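Local coordinates for fibronectin type III domain-containing protein (Simiduia agarivorans, PDB 6P2K), which is a probably secreted glycoside hydrolase of family 74, here its beta-propeller catalytic part, and probably cleaves xyloglucan or related beta-glucans, at residues G694-S706 with W767-A779. Sequence-based numbering, arbitrary orientation.
Sequences GGSAGAGNKIVMS and WRRSISGMNMDPA
Lys702 lies across Met774, its chain bent at CG (chi2 -69°) before running out straight. Its CB is 4.0 Å from Met774 CE, and CG rests 3.7 Å from Met774 SD. Farther out, CD passes Ile771 CG2, and CE meets Gly773 O. The ammonium NZ makes a weak hydrogen bond to Ser772 O at 3.4 Å; a water links the same two atoms, and Thr722 OG1 is a further partner. Met774, with CG anti to its backbone N (chi1 -171°), stretches on until CE lies 3.7 Å from Ala699 CB. Beside it, the Asn701 amide grips the passing backbone twice: OD1 accepts Asn775 N at 3.1 Å in a nearly straight bond, the donor standing above the carbonyl plane, while ND2 reaches Gly773 O weakly at 3.4 Å. A leucine in place of Asn701 would probably leave Asn775 N without this acceptor and loosen the tail from the turn. Asn775 O sits 3.2 Å from Gly700 CA, where a side chain would clash. The arrangement lays the last residues of this construct, beyond strand 765-770 of the blade closed by N-terminal strand 7-8, over the type II' beta-hairpin turn of the preceding blade, joining neighbouring blades of a seven-bladed beta-propeller.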
loop_
_atom_site.group_PDB
_atom_site.type_symbol
_atom_site.label_atom_id
_atom_site.label_comp_id
_atom_site.label_asym_id
_atom_site.label_seq_id
_atom_site.Cartn_x
_atom_site.Cartn_y
_atom_site.Cartn_z
ATOM N N GLY B 694 38.762 14.261 23.531
ATOM C CA GLY B 694 38.650 13.710 22.203
ATOM C C GLY B 694 38.764 14.805 21.154
ATOM O O GLY B 694 39.424 15.828 21.366
ATOM N N GLY B 695 38.105 14.584 20.019
ATOM C CA GLY B 695 38.020 15.570 18.956
ATOM C C GLY B 695 39.210 15.640 18.026
ATOM O O GLY B 695 39.336 16.621 17.283
ATOM N N SER B 696 40.101 14.658 18.059
ATOM C CA SER B 696 41.176 14.579 17.083
ATOM C C SER B 696 40.695 13.838 15.842
ATOM O O SER B 696 39.821 12.971 15.909
ATOM C CB SER B 696 42.405 13.882 17.670
ATOM O OG SER B 696 42.259 12.478 17.612
ATOM N N ALA B 697 41.265 14.199 14.697
ATOM C CA ALA B 697 40.835 13.600 13.443
ATOM C C ALA B 697 41.941 13.723 12.407
ATOM O O ALA B 697 42.826 14.577 12.505
ATOM C CB ALA B 697 39.546 14.247 12.923
ATOM N N GLY B 698 41.866 12.852 11.405
ATOM C CA GLY B 698 42.787 12.886 10.290
ATOM C C GLY B 698 42.096 12.536 8.991
ATOM O O GLY B 698 41.262 11.628 8.951
ATOM N N ALA B 699 42.427 13.262 7.925
ATOM C CA ALA B 699 41.905 12.993 6.594
ATOM C C ALA B 699 42.745 13.766 5.591
ATOM O O ALA B 699 43.093 14.924 5.840
ATOM C CB ALA B 699 40.427 13.393 6.472
ATOM N N GLY B 700 43.069 13.121 4.473
ATOM C CA GLY B 700 43.885 13.777 3.463
ATOM C C GLY B 700 45.203 14.244 4.049
ATOM O O GLY B 700 45.921 13.486 4.712
ATOM N N ASN B 701 45.524 15.518 3.824
ATOM C CA ASN B 701 46.733 16.131 4.358
ATOM C C ASN B 701 46.459 16.955 5.613
ATOM O O ASN B 701 47.208 17.892 5.911
ATOM C CB ASN B 701 47.402 17.000 3.290
ATOM C CG ASN B 701 46.510 18.140 2.814
ATOM O OD1 ASN B 701 45.308 18.159 3.084
ATOM N ND2 ASN B 701 47.096 19.092 2.099
ATOM N N LYS B 702 45.405 16.627 6.360
ATOM C CA LYS B 702 44.982 17.440 7.492
ATOM C C LYS B 702 44.822 16.594 8.750
ATOM O O LYS B 702 44.300 15.474 8.704
ATOM C CB LYS B 702 43.665 18.167 7.187
ATOM C CG LYS B 702 43.738 19.141 6.015
ATOM C CD LYS B 702 44.593 20.360 6.340
ATOM C CE LYS B 702 44.853 21.192 5.092
ATOM N NZ LYS B 702 45.543 22.477 5.392
ATOM N N ILE B 703 45.275 17.150 9.873
ATOM C CA ILE B 703 45.110 16.566 11.200
ATOM C C ILE B 703 44.669 17.678 12.141
ATOM O O ILE B 703 45.176 18.802 12.063
ATOM C CB ILE B 703 46.414 15.908 11.702
ATOM C CG1 ILE B 703 46.837 14.768 10.777
ATOM C CG2 ILE B 703 46.252 15.398 13.128
ATOM C CD1 ILE B 703 48.278 14.346 10.957
ATOM N N VAL B 704 43.721 17.372 13.028
ATOM C CA VAL B 704 43.191 18.348 13.972
ATOM C C VAL B 704 43.180 17.735 15.367
ATOM O O VAL B 704 43.051 16.520 15.531
ATOM C CB VAL B 704 41.775 18.826 13.564
ATOM C CG1 VAL B 704 40.797 17.657 13.545
ATOM C CG2 VAL B 704 41.274 19.944 14.478
ATOM N N MET B 705 43.343 18.589 16.377
ATOM C CA MET B 705 43.239 18.183 17.773
ATOM C C MET B 705 42.877 19.409 18.601
ATOM O O MET B 705 42.980 20.548 18.137
ATOM C CB MET B 705 44.539 17.540 18.273
ATOM C CG MET B 705 45.748 18.467 18.269
ATOM S SD MET B 705 45.914 19.429 19.789
ATOM C CE MET B 705 46.085 18.123 21.002
ATOM N N SER B 706 42.465 19.164 19.845
ATOM C CA SER B 706 42.051 20.240 20.737
ATOM C C SER B 706 42.480 19.924 22.161
ATOM O O SER B 706 42.140 18.860 22.691
ATOM C CB SER B 706 40.534 20.452 20.671
ATOM O OG SER B 706 40.065 21.178 21.792
ATOM N N TRP B 767 29.604 22.398 16.076
ATOM C CA TRP B 767 30.135 23.519 15.317
ATOM C C TRP B 767 30.880 22.983 14.103
ATOM O O TRP B 767 31.414 21.871 14.131
ATOM C CB TRP B 767 31.087 24.378 16.164
ATOM C CG TRP B 767 30.452 24.957 17.384
ATOM C CD1 TRP B 767 30.117 24.296 18.529
ATOM C CD2 TRP B 767 30.078 26.324 17.585
ATOM N NE1 TRP B 767 29.553 25.165 19.429
ATOM C CE2 TRP B 767 29.518 26.417 18.874
ATOM C CE3 TRP B 767 30.159 27.478 16.798
ATOM C CZ2 TRP B 767 29.045 27.620 19.396
ATOM C CZ3 TRP B 767 29.689 28.668 17.316
ATOM C CH2 TRP B 767 29.140 28.731 18.604
ATOM N N ARG B 768 30.927 23.788 13.042
ATOM C CA ARG B 768 31.674 23.422 11.849
ATOM C C ARG B 768 32.482 24.610 11.345
ATOM O O ARG B 768 32.112 25.773 11.539
ATOM C CB ARG B 768 30.755 22.891 10.739
ATOM C CG ARG B 768 30.126 23.955 9.868
ATOM C CD ARG B 768 29.437 23.330 8.669
ATOM N NE ARG B 768 28.950 24.344 7.745
ATOM C CZ ARG B 768 28.355 24.078 6.587
ATOM N NH1 ARG B 768 28.167 22.821 6.207
ATOM N NH2 ARG B 768 27.948 25.073 5.809
ATOM N N ARG B 769 33.596 24.294 10.692
ATOM C CA ARG B 769 34.539 25.286 10.204
ATOM C C ARG B 769 34.991 24.897 8.807
ATOM O O ARG B 769 35.235 23.718 8.532
ATOM C CB ARG B 769 35.757 25.399 11.136
ATOM C CG ARG B 769 36.725 26.516 10.773
ATOM C CD ARG B 769 38.028 26.401 11.543
ATOM N NE ARG B 769 38.851 27.599 11.406
ATOM C CZ ARG B 769 39.671 27.828 10.385
ATOM N NH1 ARG B 769 39.776 26.939 9.408
ATOM N NH2 ARG B 769 40.383 28.944 10.340
ATOM N N SER B 770 35.089 25.889 7.927
ATOM C CA SER B 770 35.650 25.666 6.603
ATOM C C SER B 770 37.153 25.439 6.706
ATOM O O SER B 770 37.842 26.093 7.493
ATOM C CB SER B 770 35.355 26.860 5.697
ATOM O OG SER B 770 35.312 26.466 4.339
ATOM N N ILE B 771 37.660 24.498 5.914
ATOM C CA ILE B 771 39.070 24.112 5.934
ATOM C C ILE B 771 39.642 24.349 4.543
ATOM O O ILE B 771 39.170 23.757 3.564
ATOM C CB ILE B 771 39.255 22.647 6.358
ATOM C CG1 ILE B 771 38.697 22.417 7.768
ATOM C CG2 ILE B 771 40.722 22.252 6.282
ATOM C CD1 ILE B 771 39.460 23.130 8.857
ATOM N N SER B 772 40.657 25.198 4.455
ATOM C CA SER B 772 41.242 25.567 3.175
ATOM C C SER B 772 42.511 24.767 2.904
ATOM O O SER B 772 43.181 24.279 3.819
ATOM C CB SER B 772 41.548 27.067 3.128
ATOM O OG SER B 772 42.352 27.463 4.224
ATOM N N GLY B 773 42.830 24.635 1.619
ATOM C CA GLY B 773 44.029 23.924 1.209
ATOM C C GLY B 773 44.038 22.452 1.544
ATOM O O GLY B 773 45.116 21.871 1.716
ATOM N N MET B 774 42.868 21.828 1.646
ATOM C CA MET B 774 42.776 20.394 1.893
ATOM C C MET B 774 42.771 19.624 0.578
ATOM O O MET B 774 42.130 20.038 -0.398
ATOM C CB MET B 774 41.511 20.075 2.693
ATOM C CG MET B 774 41.432 18.646 3.173
ATOM S SD MET B 774 40.401 18.470 4.638
ATOM C CE MET B 774 40.612 16.726 4.981
ATOM N N ASN B 775 43.504 18.509 0.551
ATOM C CA ASN B 775 43.515 17.605 -0.590
ATOM C C ASN B 775 43.231 16.180 -0.145
ATOM O O ASN B 775 43.721 15.728 0.893
ATOM C CB ASN B 775 44.856 17.697 -1.345
ATOM C CG ASN B 775 45.136 19.104 -1.854
ATOM O OD1 ASN B 775 44.251 19.721 -2.448
ATOM N ND2 ASN B 775 46.347 19.612 -1.637
ATOM N N MET B 776 42.433 15.484 -0.945
ATOM C CA MET B 776 41.929 14.165 -0.618
ATOM C C MET B 776 42.305 13.204 -1.730
ATOM O O MET B 776 42.494 13.610 -2.882
ATOM C CB MET B 776 40.398 14.176 -0.464
ATOM C CG MET B 776 39.863 15.112 0.589
ATOM S SD MET B 776 39.817 14.319 2.198
ATOM C CE MET B 776 38.642 13.009 1.863
ATOM N N ASP B 777 42.375 11.932 -1.425
ATOM C CA ASP B 777 42.469 10.936 -2.449
ATOM C C ASP B 777 41.064 10.902 -3.052
ATOM O O ASP B 777 40.095 11.028 -2.343
ATOM C CB ASP B 777 42.703 9.578 -1.862
ATOM C CG ASP B 777 44.119 9.326 -1.514
ATOM O OD1 ASP B 777 44.940 10.160 -1.773
ATOM O OD2 ASP B 777 44.388 8.267 -0.975
ATOM N N PRO B 778 40.940 10.741 -4.365
ATOM C CA PRO B 778 39.575 10.670 -4.882
ATOM C C PRO B 778 38.959 9.399 -4.364
ATOM O O PRO B 778 39.587 8.362 -4.376
ATOM C CB PRO B 778 39.774 10.603 -6.385
ATOM C CG PRO B 778 41.165 10.152 -6.562
ATOM C CD PRO B 778 41.921 10.779 -5.443
ATOM N N ALA B 779 37.735 9.485 -3.891
ATOM C CA ALA B 779 37.066 8.308 -3.391
ATOM C C ALA B 779 35.608 8.574 -3.427
ATOM O O ALA B 779 34.878 7.669 -3.781
ATOM C CB ALA B 779 37.519 7.970 -1.984
ATOM O OXT ALA B 779 35.148 9.685 -3.136
HETATM O O HOH W 1 44.417 24.979 6.251
#